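Local coordinates for Di-haem cytochrome c peroxidase family protein (Burkholderia thailandensis E264, PDB 6NX0) that carries two covalently bound c-type hemes, reaches an unusually stable bis-Fe(IV) state and probably acts as a peroxidase with electron transfer between its hemes, at residues A[385-390]-A[405-410]; A[137-142]-A[153-158]; A[290-295]-A[444-449]. All coordinates share one frame; numbering follows the deposited sequence.

Contact 1 (A[385-390]-A[405-410])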
loop_
_atom_site.group_PDB
_atom_site.type_symbol
_atom_site.label_atom_id
_atom_site.label_comp_id
_atom_site.label_asym_id
_atom_site.label_seq_id
_atom_site.Cartn_x
_atom_site.Cartn_y
_atom_site.Cartn_z
ATOM N N GLY A 385 8.630 5.275 -5.141
ATOM C CA GLY A 385 8.250 6.170 -6.224
ATOM C C GLY A 385 9.181 6.145 -7.418
ATOM O O GLY A 385 9.176 7.084 -8.218
ATOM N N VAL A 386 10.005 5.101 -7.560
ATOM C CA VAL A 386 11.111 5.169 -8.516
ATOM C C VAL A 386 10.635 5.218 -9.965
ATOM O O VAL A 386 11.301 5.843 -10.802
ATOM C CB VAL A 386 12.103 4.005 -8.300
ATOM C CG1 VAL A 386 11.532 2.627 -8.674
ATOM C CG2 VAL A 386 13.387 4.261 -9.091
ATOM N N PHE A 387 9.505 4.597 -10.290
ATOM C CA PHE A 387 9.011 4.568 -11.665
ATOM C C PHE A 387 7.901 5.590 -11.846
ATOM O O PHE A 387 7.056 5.750 -10.965
ATOM C CB PHE A 387 8.472 3.188 -12.029
ATOM C CG PHE A 387 9.500 2.106 -11.990
ATOM C CD1 PHE A 387 10.724 2.262 -12.632
ATOM C CD2 PHE A 387 9.260 0.942 -11.301
ATOM C CE1 PHE A 387 11.679 1.254 -12.587
ATOM C CE2 PHE A 387 10.218 -0.060 -11.264
ATOM C CZ PHE A 387 11.411 0.105 -11.903
ATOM N N ASP A 388 7.897 6.279 -12.995
ATOM C CA ASP A 388 6.848 7.258 -13.267
ATOM C C ASP A 388 5.869 6.807 -14.342
ATOM O O ASP A 388 4.926 7.545 -14.638
ATOM C CB ASP A 388 7.431 8.643 -13.622
ATOM C CG ASP A 388 8.189 8.682 -14.931
ATOM O OD1 ASP A 388 8.323 7.663 -15.614
ATOM O OD2 ASP A 388 8.668 9.789 -15.289
ATOM N N THR A 389 5.998 5.581 -14.859
ATOM C CA THR A 389 4.984 5.024 -15.739
ATOM C C THR A 389 4.675 3.600 -15.331
ATOM O O THR A 389 5.562 2.863 -14.899
ATOM C CB THR A 389 5.395 4.996 -17.212
ATOM O OG1 THR A 389 6.433 4.036 -17.392
ATOM C CG2 THR A 389 5.875 6.378 -17.691
ATOM N N LEU A 390 3.408 3.228 -15.483
ATOM C CA LEU A 390 2.980 1.877 -15.167
ATOM C C LEU A 390 3.710 0.861 -16.030
ATOM O O LEU A 390 4.088 -0.214 -15.553
ATOM C CB LEU A 390 1.473 1.757 -15.353
ATOM C CG LEU A 390 0.892 0.352 -15.150
ATOM C CD1 LEU A 390 1.231 -0.175 -13.726
ATOM C CD2 LEU A 390 -0.589 0.330 -15.402
ATOM N N ALA A 405 21.716 -4.018 -15.713
ATOM C CA ALA A 405 22.291 -2.689 -15.918
ATOM C C ALA A 405 21.251 -1.676 -16.374
ATOM O O ALA A 405 21.386 -0.486 -16.068
ATOM C CB ALA A 405 23.436 -2.751 -16.936
ATOM N N ARG A 406 20.214 -2.122 -17.099
ATOM C CA ARG A 406 19.159 -1.226 -17.565
ATOM C C ARG A 406 18.395 -0.622 -16.393
ATOM O O ARG A 406 17.955 0.531 -16.462
ATOM C CB ARG A 406 18.198 -1.991 -18.485
ATOM C CG ARG A 406 16.875 -1.294 -18.864
ATOM C CD ARG A 406 15.996 -2.223 -19.719
ATOM N NE ARG A 406 14.632 -1.726 -19.942
ATOM C CZ ARG A 406 13.688 -2.380 -20.632
ATOM N NH1 ARG A 406 13.945 -3.566 -21.175
ATOM N NH2 ARG A 406 12.478 -1.847 -20.784
ATOM N N TRP A 407 18.239 -1.385 -15.319
ATOM C CA TRP A 407 17.380 -0.993 -14.211
ATOM C C TRP A 407 18.153 -0.392 -13.060
ATOM O O TRP A 407 17.633 0.509 -12.388
ATOM C CB TRP A 407 16.580 -2.211 -13.720
ATOM C CG TRP A 407 15.697 -2.717 -14.809
ATOM C CD1 TRP A 407 15.919 -3.795 -15.614
ATOM C CD2 TRP A 407 14.489 -2.115 -15.278
ATOM N NE1 TRP A 407 14.922 -3.907 -16.542
ATOM C CE2 TRP A 407 14.025 -2.891 -16.356
ATOM C CE3 TRP A 407 13.743 -1.000 -14.884
ATOM C CZ2 TRP A 407 12.853 -2.595 -17.040
ATOM C CZ3 TRP A 407 12.575 -0.715 -15.552
ATOM C CH2 TRP A 407 12.132 -1.512 -16.620
ATOM N N TYR A 408 19.378 -0.854 -12.819
ATOM C CA TYR A 408 20.125 -0.469 -11.629
ATOM C C TYR A 408 21.230 0.523 -11.961
ATOM O O TYR A 408 22.335 0.458 -11.413
ATOM C CB TYR A 408 20.668 -1.709 -10.931
ATOM C CG TYR A 408 19.560 -2.644 -10.469
ATOM C CD1 TYR A 408 18.551 -2.200 -9.600
ATOM C CD2 TYR A 408 19.511 -3.962 -10.902
ATOM C CE1 TYR A 408 17.522 -3.039 -9.187
ATOM C CE2 TYR A 408 18.498 -4.806 -10.494
ATOM C CZ TYR A 408 17.507 -4.349 -9.623
ATOM O OH TYR A 408 16.517 -5.185 -9.226
ATOM N N HIS A 409 20.903 1.462 -12.848
ATOM C CA HIS A 409 21.768 2.600 -13.152
ATOM C C HIS A 409 23.169 2.107 -13.506
ATOM O O HIS A 409 24.184 2.616 -13.029
ATOM C CB HIS A 409 21.767 3.588 -11.976
ATOM C CG HIS A 409 20.386 3.968 -11.517
ATOM N ND1 HIS A 409 19.816 3.469 -10.361
ATOM C CD2 HIS A 409 19.451 4.777 -12.073
ATOM C CE1 HIS A 409 18.597 3.960 -10.221
ATOM N NE2 HIS A 409 18.349 4.757 -11.248
ATOM N N GLY A 410 23.210 1.064 -14.343
ATOM C CA GLY A 410 24.451 0.522 -14.864
ATOM C C GLY A 410 25.092 -0.610 -14.077
ATOM O O GLY A 410 26.045 -1.224 -14.579
#
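The outer edge of the W407 six-membered ring, CE3 and CZ3, comes up obliquely to one end of the F387 ring, at CE1 and CZ. F387 CE1 stands 3.7 Å from W407 CZ3, close to the indole plane, and the two ring planes are nearly perpendicular at 84°. With centroids 5.7 Å apart, the rings meet along a short front. One face of F387 is covered from its own loop: V386 CG1 sits 3.7 Å above the ring plane, over the centre. On the indole, R406 CG lies over the rim of one face, while W407 CZ2 is 3.4 Å above the plane of the R406 guanidinium.

F387 CB points past W407, but with CG anti to the carbonyl carbon (chi1 -63°) the ring swings its CE1 and CZ end back to the indole. A classic beta bulge sets V386 and F387 opposite the single residue F381, just beyond the heme-binding M382. W407 also touches A395, and its NE1 is hydrogen-bonded to T399 OG1, so the indole is tied to helix 390-399, which carries the axial ligand Y397. F387 reaches the same helix at D392.

Between the two segments the contact is purely apolar; the indole's one polar atom is satisfied by T399, so burying this aromatic pair beside the helix that supplies the axial tyrosine strands no indole N-H.

Contact 2 (A[137-142]-A[153-158]). With HEC (heme c), chain B.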
loop_
_atom_site.group_PDB
_atom_site.type_symbol
_atom_site.label_atom_id
_atom_site.label_comp_id
_atom_site.label_asym_id
_atom_site.label_seq_id
_atom_site.Cartn_x
_atom_site.Cartn_y
_atom_site.Cartn_z
ATOM N N SER A 137 2.592 17.244 -5.348
ATOM C CA SER A 137 2.849 18.659 -5.502
ATOM C C SER A 137 3.871 18.885 -6.613
ATOM O O SER A 137 4.583 17.969 -7.018
ATOM C CB SER A 137 3.389 19.232 -4.197
ATOM O OG SER A 137 4.697 18.724 -3.988
ATOM N N PRO A 138 4.011 20.120 -7.096
ATOM C CA PRO A 138 5.065 20.372 -8.093
ATOM C C PRO A 138 6.463 20.017 -7.606
ATOM O O PRO A 138 7.239 19.418 -8.360
ATOM C CB PRO A 138 4.910 21.874 -8.381
ATOM C CG PRO A 138 3.478 22.155 -8.074
ATOM C CD PRO A 138 3.148 21.299 -6.890
ATOM N N ALA A 139 6.817 20.353 -6.363
ATOM C CA ALA A 139 8.149 20.010 -5.888
ATOM C C ALA A 139 8.327 18.503 -5.811
ATOM O O ALA A 139 9.422 17.985 -6.050
ATOM C CB ALA A 139 8.406 20.639 -4.527
ATOM N N ALA A 140 7.263 17.784 -5.464
ATOM C CA ALA A 140 7.364 16.329 -5.401
ATOM C C ALA A 140 7.563 15.738 -6.785
ATOM O O ALA A 140 8.394 14.843 -6.970
ATOM C CB ALA A 140 6.118 15.752 -4.738
ATOM N N LEU A 141 6.800 16.217 -7.763
ATOM C CA LEU A 141 6.965 15.760 -9.138
ATOM C C LEU A 141 8.359 16.048 -9.670
ATOM O O LEU A 141 8.930 15.227 -10.408
ATOM C CB LEU A 141 5.924 16.424 -10.022
ATOM C CG LEU A 141 4.503 15.945 -9.850
ATOM C CD1 LEU A 141 3.579 16.874 -10.584
ATOM C CD2 LEU A 141 4.386 14.510 -10.386
ATOM N N ALA A 142 8.916 17.215 -9.334
ATOM C CA ALA A 142 10.199 17.615 -9.905
ATOM C C ALA A 142 11.366 16.960 -9.200
ATOM O O ALA A 142 12.478 16.960 -9.735
ATOM C CB ALA A 142 10.361 19.135 -9.842
ATOM N N GLY A 153 10.442 21.373 1.144
ATOM C CA GLY A 153 11.654 20.633 1.389
ATOM C C GLY A 153 11.509 19.419 2.276
ATOM O O GLY A 153 12.513 18.764 2.572
ATOM N N HIS A 154 10.304 19.098 2.721
ATOM C CA HIS A 154 10.066 17.899 3.506
ATOM C C HIS A 154 9.187 16.962 2.697
ATOM O O HIS A 154 8.167 17.385 2.147
ATOM C CB HIS A 154 9.422 18.243 4.844
ATOM C CG HIS A 154 10.359 18.959 5.756
ATOM N ND1 HIS A 154 11.097 18.309 6.717
ATOM C CD2 HIS A 154 10.753 20.255 5.782
ATOM C CE1 HIS A 154 11.876 19.188 7.333
ATOM N NE2 HIS A 154 11.677 20.374 6.791
ATOM N N PHE A 155 9.599 15.703 2.608
ATOM C CA PHE A 155 8.864 14.690 1.853
ATOM C C PHE A 155 8.747 13.407 2.661
ATOM O O PHE A 155 9.577 13.113 3.527
ATOM C CB PHE A 155 9.560 14.380 0.511
ATOM C CG PHE A 155 9.748 15.590 -0.361
ATOM C CD1 PHE A 155 10.871 16.377 -0.230
ATOM C CD2 PHE A 155 8.801 15.941 -1.304
ATOM C CE1 PHE A 155 11.043 17.491 -1.019
ATOM C CE2 PHE A 155 8.968 17.055 -2.099
ATOM C CZ PHE A 155 10.090 17.845 -1.938
ATOM N N SER A 156 7.685 12.662 2.372
ATOM C CA SER A 156 7.526 11.308 2.882
ATOM C C SER A 156 8.764 10.471 2.578
ATOM O O SER A 156 9.472 10.712 1.603
ATOM C CB SER A 156 6.287 10.660 2.237
ATOM O OG SER A 156 5.098 11.313 2.652
ATOM N N ARG A 157 8.995 9.438 3.403
ATOM C CA ARG A 157 10.113 8.521 3.173
ATOM C C ARG A 157 9.779 7.456 2.134
ATOM O O ARG A 157 10.704 6.823 1.597
ATOM C CB ARG A 157 10.523 7.847 4.483
ATOM C CG ARG A 157 11.169 8.831 5.477
ATOM C CD ARG A 157 11.455 8.207 6.856
ATOM N NE ARG A 157 10.382 7.349 7.366
ATOM C CZ ARG A 157 9.380 7.741 8.156
ATOM N NH1 ARG A 157 8.477 6.857 8.571
ATOM N NH2 ARG A 157 9.265 9.007 8.525
ATOM N N ARG A 158 8.491 7.269 1.839
ATOM C CA ARG A 158 7.993 6.312 0.876
ATOM C C ARG A 158 6.878 6.965 0.077
ATOM O O ARG A 158 6.360 8.017 0.444
ATOM C CB ARG A 158 7.458 5.037 1.546
ATOM C CG ARG A 158 8.520 4.221 2.265
ATOM C CD ARG A 158 7.986 2.879 2.806
ATOM N NE ARG A 158 9.043 2.106 3.443
ATOM C CZ ARG A 158 8.926 1.518 4.627
ATOM N NH1 ARG A 158 7.767 1.553 5.293
ATOM N NH2 ARG A 158 9.976 0.871 5.130
HETATM FE FE HEC B . -1.199 8.291 4.689
HETATM C CHA HEC B . 0.097 5.111 4.225
HETATM C CHB HEC B . -3.911 6.945 6.227
HETATM C CHC HEC B . -2.007 11.365 6.001
HETATM C CHD HEC B . 1.622 9.681 3.284
HETATM N NA HEC B . -1.825 6.394 5.053
HETATM C C1A HEC B . -1.135 5.222 4.814
HETATM C C2A HEC B . -1.954 4.117 5.232
HETATM C C3A HEC B . -3.108 4.628 5.684
HETATM C C4A HEC B . -3.012 6.065 5.671
HETATM C CMA HEC B . -4.258 3.860 6.326
HETATM C CAA HEC B . -1.543 2.635 5.160
HETATM C CBA HEC B . -2.077 2.002 3.888
HETATM C CGA HEC B . -1.585 0.596 3.667
HETATM O O1A HEC B . -2.133 -0.039 2.718
HETATM O O2A HEC B . -0.581 0.179 4.322
HETATM N NB HEC B . -2.649 9.031 5.900
HETATM C C1B HEC B . -3.677 8.279 6.452
HETATM C C2B HEC B . -4.489 9.157 7.251
HETATM C C3B HEC B . -3.912 10.363 7.281
HETATM C C4B HEC B . -2.770 10.308 6.400
HETATM C CMB HEC B . -5.752 8.711 7.993
HETATM C CAB HEC B . -4.398 11.653 7.973
HETATM C CBB HEC B . -4.316 11.477 9.509
HETATM N NC HEC B . -0.370 10.150 4.630
HETATM C C1C HEC B . -0.905 11.295 5.206
HETATM C C2C HEC B . -0.185 12.420 4.652
HETATM C C3C HEC B . 0.805 11.984 3.867
HETATM C C4C HEC B . 0.724 10.537 3.868
HETATM C CMC HEC B . -0.601 13.885 4.856
HETATM C CAC HEC B . 1.590 12.799 2.825
HETATM C CBC HEC B . 2.548 13.797 3.488
HETATM N ND HEC B . 0.493 7.534 3.863
HETATM C C1D HEC B . 1.531 8.312 3.313
HETATM C C2D HEC B . 2.592 7.424 2.913
HETATM C C3D HEC B . 2.159 6.045 3.260
HETATM C C4D HEC B . 0.849 6.177 3.837
HETATM C CMD HEC B . 3.944 7.846 2.370
HETATM C CAD HEC B . 2.962 4.744 3.075
HETATM C CBD HEC B . 4.048 4.754 4.126
HETATM C CGD HEC B . 4.686 3.394 4.345
HETATM O O1D HEC B . 4.293 2.431 3.650
HETATM O O2D HEC B . 5.641 3.356 5.172
HETATM O O HOH W 1 0.061 8.027 6.460
#
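F155 lays one end of its ring against the first turn of helix 138-142. F155 CE2 comes within 3.7 Å of A140 CA, approaching obliquely, and F155 CZ is 4.2 Å from A139 CB. The small alanines let the phenyl ring come down almost onto the helix backbone. F155 CB already points toward the helix, and CG, anti to the carbonyl carbon (chi1 -57°), carries the ring on in that direction. P144 touches the ring as well.

The turn under the ring is fixed at its start by S137, the N-cap: A140 N donates to S137 OG over 3.1 Å, at an N-H...O angle of 155°. S137 OG has a second partner in Q148 OE1, within the loop joining the two segments, and A139 touches that glutamine too.

Both segments belong to the cytochrome c domain that carries the first heme, attached through C122 and C125 with H126 as axial ligand. A water O lies 2.2 Å from heme FE, on the site not taken by H126, consistent with the peroxidatic heme of this family.

Beyond F155 the loop runs on to that heme. S156 OG packs 3.7 Å from heme CBC and is hydrogen-bonded to E211 OE2. R158, extended from CG to NE, gives NH1 to propionate O2D at 2.8 Å; the oxygen lies near the guanidinium plane, at its edge, with an N-H...O angle of 146°. D345 and D192 form salt bridges with R158, at NE and NH1 respectively, and the heme is also hydrogen-bonded to R194 and R368.

Contact 3 (A[290-295]-A[444-449]); sequences LALFRN and DADVDD
Helices 284-293 and 444-455 come together where L292 and D446 are closest, 7.3 Å from CA to CA. L292 carries the whole touch from its side: its CB heads for the other helix, and both methyls end on it. L292 CD1 lies over the backbone, 3.6 Å from D446 O, and L292 CD1 is also 3.9 Å from D449 CB one turn further on. Both methyls border the D446 carboxylate, where L292 CD2 stands 3.8 Å from D446 CG; CD1 alone reaches on to the carbonyl and to D449. The leucine and the D446 side chain cross at about a right angle, and L292 rests on D446 O, the D446 carboxylate and D449 CB.

In L292, chi1 (-74°, CG anti to the carbonyl carbon) carries CG toward the other helix, and chi2 (158°) then spreads the methyls over D446. L450 of helix 444-455 and K298 also touch L292. Next to it F293 meets F453 with planes at about 60° and touches C301 and H305, so this helix pair backs the second heme's attachment site, consistent with the packing of N- and C-terminal helices in cytochrome c domains.

D446 OD2 accepts from T443 N, just before its helix begins. D449 OD1 bonds with Q285 NE2 and its OD2 forms a salt bridge with R288 NE, both on helix 284-293. The helices are therefore joined by van der Waals contact of leucine methyls with a backbone carbonyl, a carboxylate and D449 CB, next to the polar tie through D449.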
loop_
_atom_site.group_PDB
_atom_site.type_symbol
_atom_site.label_atom_id
_atom_site.label_comp_id
_atom_site.label_asym_id
_atom_site.label_seq_id
_atom_site.Cartn_x
_atom_site.Cartn_y
_atom_site.Cartn_z
ATOM N N LEU A 290 -4.774 -10.715 -18.908
ATOM C CA LEU A 290 -5.247 -11.502 -17.776
ATOM C C LEU A 290 -4.639 -12.895 -17.816
ATOM O O LEU A 290 -4.191 -13.419 -16.793
ATOM C CB LEU A 290 -6.772 -11.598 -17.796
ATOM C CG LEU A 290 -7.456 -12.552 -16.823
ATOM C CD1 LEU A 290 -7.157 -12.177 -15.387
ATOM C CD2 LEU A 290 -8.952 -12.555 -17.088
ATOM N N ALA A 291 -4.575 -13.496 -19.003
ATOM C CA ALA A 291 -3.979 -14.826 -19.088
ATOM C C ALA A 291 -2.483 -14.789 -18.782
ATOM O O ALA A 291 -1.964 -15.697 -18.120
ATOM C CB ALA A 291 -4.250 -15.421 -20.463
ATOM N N LEU A 292 -1.765 -13.758 -19.248
ATOM C CA LEU A 292 -0.349 -13.623 -18.898
ATOM C C LEU A 292 -0.172 -13.443 -17.396
ATOM O O LEU A 292 0.783 -13.960 -16.803
ATOM C CB LEU A 292 0.256 -12.432 -19.634
ATOM C CG LEU A 292 0.476 -12.685 -21.120
ATOM C CD1 LEU A 292 0.539 -11.360 -21.845
ATOM C CD2 LEU A 292 1.764 -13.462 -21.354
ATOM N N PHE A 293 -1.062 -12.660 -16.792
ATOM C CA PHE A 293 -1.032 -12.366 -15.362
ATOM C C PHE A 293 -1.109 -13.626 -14.526
ATOM O O PHE A 293 -0.500 -13.689 -13.449
ATOM C CB PHE A 293 -2.195 -11.422 -15.041
ATOM C CG PHE A 293 -2.102 -10.743 -13.697
ATOM C CD1 PHE A 293 -2.656 -11.297 -12.568
ATOM C CD2 PHE A 293 -1.479 -9.510 -13.601
ATOM C CE1 PHE A 293 -2.551 -10.650 -11.345
ATOM C CE2 PHE A 293 -1.384 -8.856 -12.400
ATOM C CZ PHE A 293 -1.925 -9.409 -11.273
ATOM N N ARG A 294 -1.844 -14.634 -15.012
ATOM C CA ARG A 294 -2.074 -15.890 -14.313
ATOM C C ARG A 294 -1.229 -17.032 -14.859
ATOM O O ARG A 294 -1.437 -18.184 -14.453
ATOM C CB ARG A 294 -3.549 -16.277 -14.399
ATOM C CG ARG A 294 -4.462 -15.334 -13.689
ATOM C CD ARG A 294 -5.802 -15.988 -13.403
ATOM N NE ARG A 294 -6.619 -16.030 -14.598
ATOM C CZ ARG A 294 -7.936 -16.186 -14.570
ATOM N NH1 ARG A 294 -8.638 -16.204 -15.707
ATOM N NH2 ARG A 294 -8.540 -16.320 -13.397
ATOM N N ASN A 295 -0.318 -16.750 -15.782
ATOM C CA ASN A 295 0.493 -17.776 -16.425
ATOM C C ASN A 295 1.778 -17.935 -15.623
ATOM O O ASN A 295 2.598 -16.996 -15.588
ATOM C CB ASN A 295 0.783 -17.388 -17.866
ATOM C CG ASN A 295 1.604 -18.432 -18.630
ATOM O OD1 ASN A 295 2.329 -19.241 -18.054
ATOM N ND2 ASN A 295 1.524 -18.370 -19.957
ATOM N N ASP A 444 7.819 -7.756 -25.511
ATOM C CA ASP A 444 7.297 -6.419 -25.245
ATOM C C ASP A 444 5.793 -6.357 -25.492
ATOM O O ASP A 444 5.069 -5.643 -24.785
ATOM C CB ASP A 444 8.055 -5.384 -26.080
ATOM C CG ASP A 444 9.378 -4.997 -25.445
ATOM O OD1 ASP A 444 9.411 -4.810 -24.201
ATOM O OD2 ASP A 444 10.380 -4.898 -26.176
ATOM N N ALA A 445 5.275 -7.140 -26.444
ATOM C CA ALA A 445 3.828 -7.193 -26.627
ATOM C C ALA A 445 3.132 -7.784 -25.402
ATOM O O ALA A 445 2.035 -7.352 -25.023
ATOM C CB ALA A 445 3.491 -8.011 -27.883
ATOM N N ASP A 446 3.743 -8.804 -24.786
ATOM C CA ASP A 446 3.216 -9.345 -23.541
ATOM C C ASP A 446 3.127 -8.258 -22.472
ATOM O O ASP A 446 2.131 -8.165 -21.752
ATOM C CB ASP A 446 4.111 -10.464 -23.006
ATOM C CG ASP A 446 4.076 -11.738 -23.849
ATOM O OD1 ASP A 446 3.108 -11.945 -24.610
ATOM O OD2 ASP A 446 5.023 -12.546 -23.719
ATOM N N VAL A 447 4.176 -7.452 -22.352
ATOM C CA VAL A 447 4.174 -6.373 -21.361
ATOM C C VAL A 447 3.050 -5.397 -21.660
ATOM O O VAL A 447 2.320 -4.970 -20.752
ATOM C CB VAL A 447 5.548 -5.689 -21.343
ATOM C CG1 VAL A 447 5.514 -4.410 -20.503
ATOM C CG2 VAL A 447 6.598 -6.638 -20.805
ATOM N N ASP A 448 2.888 -5.021 -22.941
ATOM C CA ASP A 448 1.781 -4.142 -23.318
ATOM C C ASP A 448 0.429 -4.732 -22.901
ATOM O O ASP A 448 -0.469 -4.015 -22.442
ATOM C CB ASP A 448 1.776 -3.894 -24.829
ATOM C CG ASP A 448 3.057 -3.228 -25.364
ATOM O OD1 ASP A 448 3.852 -2.626 -24.611
ATOM O OD2 ASP A 448 3.263 -3.303 -26.600
ATOM N N ASP A 449 0.244 -6.044 -23.101
ATOM C CA ASP A 449 -1.022 -6.678 -22.768
ATOM C C ASP A 449 -1.274 -6.695 -21.260
ATOM O O ASP A 449 -2.409 -6.489 -20.820
ATOM C CB ASP A 449 -1.047 -8.091 -23.341
ATOM C CG ASP A 449 -1.100 -8.118 -24.871
ATOM O OD1 ASP A 449 -1.322 -7.054 -25.498
ATOM O OD2 ASP A 449 -0.910 -9.225 -25.445
#

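In the fold
Contacts 1 and 3 both lie in the domain of the second heme: the side chains of F387 and L292 are each about 7 Å from a bound heme, and contact 1 falls within the sequence span that contact 3 bridges. Their centres are 20 Å apart, with helix 390-399 between them: it meets F387 and W407 on one hand and, through R391, pairs with D444 and D448 on the other. Contact 2 belongs to the first heme's domain, its centre 18 Å from contact 1 and 33 Å from contact 3. R145, in the loop joining the contact 2 segments, donates to the carbonyls of G385 and V386, tying the two domains together.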